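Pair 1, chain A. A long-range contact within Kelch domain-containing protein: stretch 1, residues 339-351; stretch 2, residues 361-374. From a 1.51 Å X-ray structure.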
# COMPACT_ATOMS: atom_id res chain seq x y z
N LEU A 339 -1.75 -3.22 6.79
CA LEU A 339 -2.76 -2.86 5.86
C LEU A 339 -3.98 -2.29 6.58
O LEU A 339 -4.46 -2.84 7.58
CB LEU A 339 -3.16 -4.05 5.00
CG LEU A 339 -3.76 -3.68 3.66
CD1 LEU A 339 -2.71 -3.22 2.70
CD2 LEU A 339 -4.54 -4.83 3.11
N LEU A 340 -4.54 -1.19 6.05
CA LEU A 340 -5.80 -0.66 6.58
C LEU A 340 -6.96 -1.55 6.21
O LEU A 340 -7.12 -1.92 5.07
CB LEU A 340 -6.11 0.72 5.99
CG LEU A 340 -7.33 1.43 6.52
CD1 LEU A 340 -7.14 1.72 7.96
CD2 LEU A 340 -7.58 2.71 5.73
N MET A 341 -7.83 -1.80 7.20
CA MET A 341 -9.08 -2.57 7.03
C MET A 341 -10.31 -1.62 6.89
O MET A 341 -10.27 -0.50 7.40
CB MET A 341 -9.23 -3.47 8.25
CG MET A 341 -8.03 -4.40 8.51
SD MET A 341 -7.58 -5.44 7.10
CE MET A 341 -8.91 -6.57 7.00
N ALA A 342 -11.42 -2.15 6.41
CA ALA A 342 -12.63 -1.31 6.25
C ALA A 342 -13.20 -0.92 7.60
O ALA A 342 -13.87 0.09 7.74
CB ALA A 342 -13.63 -2.07 5.40
N ASP A 343 -12.87 -1.65 8.67
CA ASP A 343 -13.32 -1.26 10.02
C ASP A 343 -12.43 -0.23 10.65
O ASP A 343 -12.57 0.11 11.82
CB ASP A 343 -13.60 -2.44 10.95
CG ASP A 343 -12.37 -3.15 11.38
OD1 ASP A 343 -11.30 -2.84 10.88
OD2 ASP A 343 -12.44 -4.08 12.22
N ALA A 344 -11.41 0.26 9.90
CA ALA A 344 -10.51 1.32 10.35
C ALA A 344 -9.45 0.88 11.38
O ALA A 344 -8.72 1.71 11.88
CB ALA A 344 -11.29 2.56 10.83
N THR A 345 -9.37 -0.44 11.61
CA THR A 345 -8.24 -1.02 12.29
C THR A 345 -7.15 -1.30 11.21
O THR A 345 -7.39 -1.21 9.99
CB THR A 345 -8.60 -2.37 12.98
OG1 THR A 345 -8.89 -3.31 11.97
CG2 THR A 345 -9.74 -2.13 13.96
N ILE A 346 -5.96 -1.67 11.70
CA ILE A 346 -4.81 -1.89 10.85
C ILE A 346 -4.20 -3.25 11.12
O ILE A 346 -3.80 -3.53 12.25
CB ILE A 346 -3.75 -0.85 11.03
CG1 ILE A 346 -4.32 0.57 10.91
CG2 ILE A 346 -2.68 -1.04 9.95
CD1 ILE A 346 -3.34 1.72 10.99
N TRP A 347 -4.22 -4.07 10.13
CA TRP A 347 -3.41 -5.35 10.17
C TRP A 347 -1.96 -5.07 10.30
O TRP A 347 -1.41 -4.18 9.65
CB TRP A 347 -3.65 -6.14 8.92
CG TRP A 347 -2.61 -7.16 8.64
CD1 TRP A 347 -1.61 -7.04 7.68
CD2 TRP A 347 -2.48 -8.44 9.22
NE1 TRP A 347 -0.82 -8.18 7.70
CE2 TRP A 347 -1.37 -9.04 8.62
CE3 TRP A 347 -3.16 -9.11 10.24
CZ2 TRP A 347 -0.92 -10.34 9.00
CZ3 TRP A 347 -2.73 -10.41 10.61
CH2 TRP A 347 -1.62 -10.96 10.00
N SER A 348 -1.29 -5.82 11.19
CA SER A 348 0.20 -5.89 11.27
C SER A 348 0.65 -7.35 11.53
O SER A 348 0.18 -7.94 12.53
CB SER A 348 0.69 -5.02 12.39
OG SER A 348 2.07 -5.22 12.64
N GLY A 349 1.45 -7.87 10.61
CA GLY A 349 1.90 -9.23 10.89
C GLY A 349 2.94 -9.67 9.96
O GLY A 349 3.55 -8.91 9.28
N GLY A 350 3.17 -10.97 9.96
CA GLY A 350 4.21 -11.51 9.08
C GLY A 350 5.63 -11.35 9.60
O GLY A 350 5.88 -10.97 10.74
N GLY A 351 6.52 -11.54 8.65
CA GLY A 351 7.98 -11.53 8.87
C GLY A 351 8.52 -12.94 8.68
O GLY A 351 7.86 -13.93 9.10
N ASN A 361 10.25 -17.20 11.23
CA ASN A 361 8.96 -17.22 10.60
C ASN A 361 7.89 -16.79 11.58
O ASN A 361 7.76 -17.30 12.73
CB ASN A 361 8.57 -18.62 10.21
CG ASN A 361 9.26 -19.12 9.05
OD1 ASN A 361 9.67 -18.41 8.09
ND2 ASN A 361 9.33 -20.45 9.02
N HIS A 362 7.11 -15.77 11.18
CA HIS A 362 5.98 -15.36 12.00
C HIS A 362 4.69 -15.50 11.21
O HIS A 362 4.42 -14.74 10.25
CB HIS A 362 6.24 -13.92 12.44
CG HIS A 362 7.51 -13.77 13.19
ND1 HIS A 362 7.75 -14.48 14.36
CD2 HIS A 362 8.64 -13.06 12.94
CE1 HIS A 362 8.97 -14.21 14.79
NE2 HIS A 362 9.51 -13.33 13.96
N PHE A 363 3.88 -16.51 11.55
CA PHE A 363 2.65 -16.81 10.77
C PHE A 363 1.49 -15.91 11.25
O PHE A 363 0.39 -16.03 10.81
CB PHE A 363 2.25 -18.31 10.86
CG PHE A 363 3.23 -19.26 10.20
CD1 PHE A 363 4.38 -19.65 10.91
CD2 PHE A 363 3.01 -19.75 8.94
CE1 PHE A 363 5.28 -20.54 10.31
CE2 PHE A 363 3.90 -20.63 8.34
CZ PHE A 363 5.03 -20.99 9.07
N ASP A 364 1.76 -15.12 12.24
CA ASP A 364 0.74 -14.44 12.96
C ASP A 364 0.77 -12.91 12.67
O ASP A 364 1.63 -12.37 11.99
CB ASP A 364 0.90 -14.71 14.42
CG ASP A 364 2.11 -13.99 15.01
OD1 ASP A 364 3.15 -13.87 14.34
OD2 ASP A 364 1.99 -13.44 16.13
N GLY A 365 -0.29 -12.29 13.20
CA GLY A 365 -0.37 -10.86 13.30
C GLY A 365 -1.55 -10.50 14.13
O GLY A 365 -2.15 -11.37 14.76
N GLN A 366 -1.84 -9.21 14.21
CA GLN A 366 -2.94 -8.71 15.03
C GLN A 366 -3.47 -7.46 14.31
O GLN A 366 -2.71 -6.85 13.52
CB GLN A 366 -2.50 -8.27 16.41
CG GLN A 366 -1.92 -9.34 17.33
CD GLN A 366 -1.21 -8.75 18.55
OE1 GLN A 366 -0.04 -8.32 18.50
NE2 GLN A 366 -1.91 -8.74 19.65
N PHE A 367 -4.65 -7.01 14.72
CA PHE A 367 -5.21 -5.79 14.24
C PHE A 367 -5.10 -4.77 15.29
O PHE A 367 -5.45 -4.99 16.48
CB PHE A 367 -6.68 -6.05 13.84
CG PHE A 367 -6.82 -6.95 12.68
CD1 PHE A 367 -6.76 -6.51 11.31
CD2 PHE A 367 -6.96 -8.33 12.86
CE1 PHE A 367 -6.88 -7.34 10.30
CE2 PHE A 367 -7.07 -9.19 11.76
CZ PHE A 367 -7.06 -8.71 10.47
N TRP A 368 -4.55 -3.63 14.95
CA TRP A 368 -4.41 -2.53 15.87
C TRP A 368 -5.60 -1.56 15.70
O TRP A 368 -5.90 -1.14 14.58
CB TRP A 368 -3.13 -1.73 15.67
CG TRP A 368 -2.91 -0.61 16.59
CD1 TRP A 368 -2.70 -0.65 17.97
CD2 TRP A 368 -2.81 0.78 16.24
NE1 TRP A 368 -2.57 0.57 18.46
CE2 TRP A 368 -2.61 1.50 17.42
CE3 TRP A 368 -2.96 1.50 15.01
CZ2 TRP A 368 -2.43 2.88 17.44
CZ3 TRP A 368 -2.77 2.82 15.04
CH2 TRP A 368 -2.59 3.55 16.22
N SER A 369 -6.25 -1.25 16.79
CA SER A 369 -7.34 -0.28 16.81
C SER A 369 -6.74 1.04 17.19
O SER A 369 -6.24 1.27 18.33
CB SER A 369 -8.44 -0.66 17.84
OG SER A 369 -9.15 -1.77 17.46
N PRO A 370 -6.81 2.05 16.26
CA PRO A 370 -6.26 3.32 16.61
C PRO A 370 -7.04 4.13 17.67
O PRO A 370 -8.20 3.79 17.97
CB PRO A 370 -6.24 4.10 15.22
CG PRO A 370 -6.33 3.05 14.22
CD PRO A 370 -7.21 1.98 14.83
N PRO A 371 -6.47 5.22 18.20
CA PRO A 371 -7.17 6.08 19.21
C PRO A 371 -8.55 6.53 18.76
O PRO A 371 -9.42 6.71 19.61
CB PRO A 371 -6.25 7.25 19.40
CG PRO A 371 -4.91 6.69 19.07
CD PRO A 371 -5.10 5.71 17.96
N TYR A 372 -8.80 6.74 17.45
CA TYR A 372 -10.07 7.27 17.06
C TYR A 372 -11.19 6.26 17.26
O TYR A 372 -12.37 6.61 17.03
CB TYR A 372 -10.05 7.78 15.57
CG TYR A 372 -9.58 6.83 14.50
CD1 TYR A 372 -9.90 5.49 14.43
CD2 TYR A 372 -8.85 7.34 13.44
CE1 TYR A 372 -9.48 4.64 13.43
CE2 TYR A 372 -8.40 6.48 12.41
CZ TYR A 372 -8.70 5.15 12.41
OH TYR A 372 -8.25 4.32 11.40
N LEU A 373 -10.93 5.02 17.64
CA LEU A 373 -12.00 4.06 17.95
C LEU A 373 -12.31 4.05 19.44
O LEU A 373 -13.17 3.24 19.81
CB LEU A 373 -11.63 2.65 17.47
CG LEU A 373 -11.40 2.50 15.94
CD1 LEU A 373 -11.14 1.03 15.61
CD2 LEU A 373 -12.58 3.01 15.16
N PHE A 374 -11.71 4.92 20.20
CA PHE A 374 -11.93 4.97 21.66
C PHE A 374 -12.39 6.31 22.04
O PHE A 374 -12.17 7.38 21.39
CB PHE A 374 -10.65 4.60 22.41
CG PHE A 374 -10.17 3.25 22.06
CD1 PHE A 374 -10.75 2.10 22.66
CD2 PHE A 374 -9.23 2.99 21.02
CE1 PHE A 374 -10.41 0.84 22.27
CE2 PHE A 374 -8.87 1.76 20.68
CZ PHE A 374 -9.45 0.66 21.26

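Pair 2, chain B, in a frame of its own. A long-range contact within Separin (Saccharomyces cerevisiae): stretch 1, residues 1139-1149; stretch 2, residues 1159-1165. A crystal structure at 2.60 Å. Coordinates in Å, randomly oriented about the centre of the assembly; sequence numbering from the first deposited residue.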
# COMPACT_ATOMS: atom_id res chain seq x y z
N PHE B 1139 -42.39 -7.42 -3.57
CA PHE B 1139 -42.65 -6.01 -3.42
C PHE B 1139 -41.90 -5.25 -4.48
O PHE B 1139 -40.75 -5.58 -4.78
CB PHE B 1139 -42.27 -5.56 -2.03
CG PHE B 1139 -42.32 -4.09 -1.85
CD1 PHE B 1139 -43.51 -3.40 -2.00
CD2 PHE B 1139 -41.17 -3.38 -1.51
CE1 PHE B 1139 -43.55 -2.03 -1.82
CE2 PHE B 1139 -41.22 -2.02 -1.32
CZ PHE B 1139 -42.41 -1.35 -1.47
N CYS B 1140 -42.56 -4.27 -5.08
CA CYS B 1140 -41.93 -3.49 -6.14
C CYS B 1140 -41.30 -2.24 -5.57
O CYS B 1140 -41.99 -1.32 -5.11
CB CYS B 1140 -42.94 -3.11 -7.23
SG CYS B 1140 -42.20 -2.28 -8.66
N PRO B 1141 -39.96 -2.21 -5.57
CA PRO B 1141 -39.16 -1.11 -5.01
C PRO B 1141 -39.47 0.21 -5.75
O PRO B 1141 -39.76 1.25 -5.13
CB PRO B 1141 -37.71 -1.56 -5.25
CG PRO B 1141 -37.79 -2.55 -6.41
CD PRO B 1141 -39.13 -3.23 -6.25
N ILE B 1142 -39.44 0.14 -7.07
CA ILE B 1142 -39.77 1.26 -7.94
C ILE B 1142 -41.16 1.82 -7.67
O ILE B 1142 -41.30 3.02 -7.44
CB ILE B 1142 -39.67 0.85 -9.44
CG1 ILE B 1142 -38.30 0.22 -9.73
CG2 ILE B 1142 -39.96 2.04 -10.37
CD1 ILE B 1142 -38.36 -1.08 -10.52
N THR B 1143 -42.19 0.98 -7.68
CA THR B 1143 -43.55 1.51 -7.64
C THR B 1143 -44.22 1.46 -6.28
O THR B 1143 -45.18 2.18 -6.03
CB THR B 1143 -44.47 0.77 -8.59
OG1 THR B 1143 -44.51 -0.62 -8.22
CG2 THR B 1143 -43.98 0.91 -10.01
N GLY B 1144 -43.73 0.57 -5.41
CA GLY B 1144 -44.36 0.33 -4.12
C GLY B 1144 -45.48 -0.69 -4.21
O GLY B 1144 -46.15 -0.97 -3.22
N ASN B 1145 -45.70 -1.23 -5.41
CA ASN B 1145 -46.78 -2.19 -5.64
C ASN B 1145 -46.53 -3.52 -4.94
O ASN B 1145 -45.39 -3.96 -4.86
CB ASN B 1145 -46.98 -2.47 -7.14
CG ASN B 1145 -47.45 -1.25 -7.93
OD1 ASN B 1145 -48.12 -0.38 -7.40
ND2 ASN B 1145 -47.08 -1.20 -9.20
N LEU B 1146 -47.59 -4.16 -4.48
CA LEU B 1146 -47.51 -5.59 -4.16
C LEU B 1146 -47.57 -6.36 -5.47
O LEU B 1146 -48.19 -5.91 -6.44
CB LEU B 1146 -48.62 -6.02 -3.21
CG LEU B 1146 -48.49 -7.42 -2.60
CD1 LEU B 1146 -47.36 -7.46 -1.58
CD2 LEU B 1146 -49.80 -7.82 -1.95
N LEU B 1147 -46.92 -7.50 -5.50
CA LEU B 1147 -46.74 -8.25 -6.73
C LEU B 1147 -47.04 -9.71 -6.50
O LEU B 1147 -46.32 -10.39 -5.77
CB LEU B 1147 -45.31 -8.12 -7.25
CG LEU B 1147 -44.73 -6.77 -7.67
CD1 LEU B 1147 -43.35 -7.02 -8.22
CD2 LEU B 1147 -45.62 -6.10 -8.70
N LEU B 1148 -48.10 -10.20 -7.14
CA LEU B 1148 -48.46 -11.60 -7.07
C LEU B 1148 -48.24 -12.28 -8.42
O LEU B 1148 -48.50 -11.70 -9.46
CB LEU B 1148 -49.92 -11.74 -6.63
CG LEU B 1148 -50.37 -10.91 -5.43
CD1 LEU B 1148 -51.82 -11.20 -5.10
CD2 LEU B 1148 -49.48 -11.19 -4.23
N SER B 1149 -47.75 -13.51 -8.40
CA SER B 1149 -47.76 -14.34 -9.60
C SER B 1149 -48.21 -15.72 -9.20
O SER B 1149 -48.10 -16.09 -8.04
CB SER B 1149 -46.39 -14.40 -10.27
OG SER B 1149 -45.98 -13.11 -10.66
N THR B 1159 -50.09 -16.60 -14.48
CA THR B 1159 -50.74 -15.30 -14.36
C THR B 1159 -50.06 -14.47 -13.29
O THR B 1159 -49.40 -15.01 -12.41
CB THR B 1159 -52.25 -15.43 -14.05
OG1 THR B 1159 -52.43 -16.02 -12.77
CG2 THR B 1159 -52.92 -16.30 -15.08
N HIS B 1160 -50.22 -13.17 -13.36
CA HIS B 1160 -49.47 -12.27 -12.50
C HIS B 1160 -50.30 -11.03 -12.31
O HIS B 1160 -51.02 -10.67 -13.22
CB HIS B 1160 -48.12 -11.96 -13.14
CG HIS B 1160 -47.50 -10.67 -12.69
ND1 HIS B 1160 -46.87 -10.52 -11.47
CD2 HIS B 1160 -47.41 -9.47 -13.31
CE1 HIS B 1160 -46.42 -9.29 -11.36
NE2 HIS B 1160 -46.73 -8.62 -12.46
N LEU B 1161 -50.26 -10.37 -11.16
CA LEU B 1161 -50.95 -9.09 -11.08
C LEU B 1161 -50.32 -8.07 -10.15
O LEU B 1161 -49.69 -8.42 -9.18
CB LEU B 1161 -52.43 -9.31 -10.71
CG LEU B 1161 -52.90 -10.24 -9.61
CD1 LEU B 1161 -52.42 -9.69 -8.29
CD2 LEU B 1161 -54.42 -10.34 -9.63
N ARG B 1162 -50.48 -6.78 -10.47
CA ARG B 1162 -49.82 -5.72 -9.71
C ARG B 1162 -50.83 -4.97 -8.87
O ARG B 1162 -51.80 -4.44 -9.38
CB ARG B 1162 -49.08 -4.75 -10.65
CG ARG B 1162 -48.12 -5.44 -11.57
CD ARG B 1162 -47.27 -4.45 -12.36
NE ARG B 1162 -45.85 -4.76 -12.24
CZ ARG B 1162 -45.01 -4.08 -11.45
NH1 ARG B 1162 -45.48 -3.05 -10.74
NH2 ARG B 1162 -43.71 -4.43 -11.37
N LEU B 1163 -50.59 -4.95 -7.56
CA LEU B 1163 -51.51 -4.31 -6.62
C LEU B 1163 -50.90 -3.03 -6.07
O LEU B 1163 -49.84 -3.07 -5.46
CB LEU B 1163 -51.86 -5.27 -5.48
CG LEU B 1163 -52.21 -6.69 -5.92
CD1 LEU B 1163 -52.33 -7.63 -4.74
CD2 LEU B 1163 -53.49 -6.67 -6.72
N PRO B 1164 -51.56 -1.90 -6.30
CA PRO B 1164 -51.06 -0.56 -5.97
C PRO B 1164 -50.99 -0.20 -4.48
O PRO B 1164 -49.99 0.43 -4.06
CB PRO B 1164 -52.07 0.35 -6.67
CG PRO B 1164 -52.61 -0.47 -7.77
CD PRO B 1164 -52.71 -1.85 -7.22
N LEU B 1165 -52.01 -0.57 -3.71
CA LEU B 1165 -52.09 -0.28 -2.26
C LEU B 1165 -52.45 1.19 -1.99
O LEU B 1165 -53.64 1.54 -1.91
CB LEU B 1165 -50.77 -0.63 -1.52
CG LEU B 1165 -49.98 -1.92 -1.84
CD1 LEU B 1165 -48.96 -2.23 -0.76
CD2 LEU B 1165 -50.88 -3.12 -2.07

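Pair 1 and pair 2 share a two-stranded antiparallel ladder entered through a tight loop, and 14 central residues superpose with an RMSD of 0.6 Å over N, CA and C. The strand directions lie at 149° in pair 1 and 168° in pair 2, and the axes approach to 4.6 Å in both. Four bridges correspond one to one: Ile346(A)–Trp368(A) with Leu1146(B)–Leu1163(B), Trp347(A)–Phe367(A) with Leu1147(B)–Arg1162(B), Ser348(A)–Gln366(A) with Leu1148(B)–Leu1161(B), and Gly349(A)–Gly365(A) with Ser1149(B)–His1160(B).

The hydrogen bonds follow this register. In pair 1, Ile346(A) N donates to Trp368(A) O (2.9 Å) and Trp368(A) N to Ile346(A) O (2.8 Å); in pair 2, Leu1146(B) N reaches Leu1163(B) O at 2.7 Å and Leu1163(B) N reaches Leu1146(B) O at 2.8 Å. The second reciprocal couple joins Ser348(A) to Gln366(A) and, at the matching positions, Leu1148(B) to Leu1161(B).

The face bearing Trp347(A) and Phe367(A) is built from different chemistry in the two pairs. In pair 1 the two aromatic rings meet obliquely, their planes at 57°, and Trp347(A) CE3 lies over one face of the Phe367(A) ring. The indole extends along the ladder until Trp347(A) CH2 is 3.5 Å from Gly365(A) CA. Glycine makes this possible: a CB on Gly365(A) would lie 2.4 Å from Trp347(A) CH2, and one on Gly349(A) would clash with Trp347(A) CZ2; each would also clash with backbone atoms of the facing strand. Gly349(A) CA lies 3.7 Å from Gly365(A) CA; Ser1149(B) CA and His1160(B) CA are 4.0 Å apart. In pair 2 Leu1147(B) replaces the indole, and the matching positions carry side chains. Ser1149(B) OG and His1160(B) ND1 share a hydrogen bond of 2.9 Å, and His1160(B) ND1 also makes a weak one to Leu1148(B) O at 2.8 Å. Where Phe367(A) presents a ring, Arg1162(B) presents a flat guanidinium, with Leu1147(B) CD2 over one face, 3.5 Å from Arg1162(B) CZ. Flat groups thus cover the same strand position in both pairs, one apolar and one charged.

The loop-side neighbours of these flat groups also match. Met341(A) CG packs 3.6 Å from Phe367(A) CE1, while Cys1140(B) SG lies 3.8 Å from Arg1162(B) NH2, at the edge of the guanidinium. The side-chain centres of Asp343(A) and Thr1143(B) nearly coincide, and each accepts a bond from a backbone amide: Thr345(A) N to Asp343(A) OD1 (3.2 Å) and Asn1145(B) N to Thr1143(B) OG1 (3.1 Å), although the placement of the latter hydroxyl is less certain.

On the other face, Ile346(A) CD1 meets the edge of the Trp368(A) ring, 4.0 Å from Trp368(A) CE3. Pair 2 fills this face with leucines: Leu1148(B) CD1 contacts both Leu1161(B) CD1 and Leu1163(B) CD1 at 3.6 Å, where pair 1 has the polar Ser348(A) and Gln366(A) at the first two positions. Beyond the strands, Pro370(A) CD lies 3.3 Å from Ala344(A) O, and at the matching positions Leu1165(B) CD1 lies 3.9 Å from Gly1144(B) O.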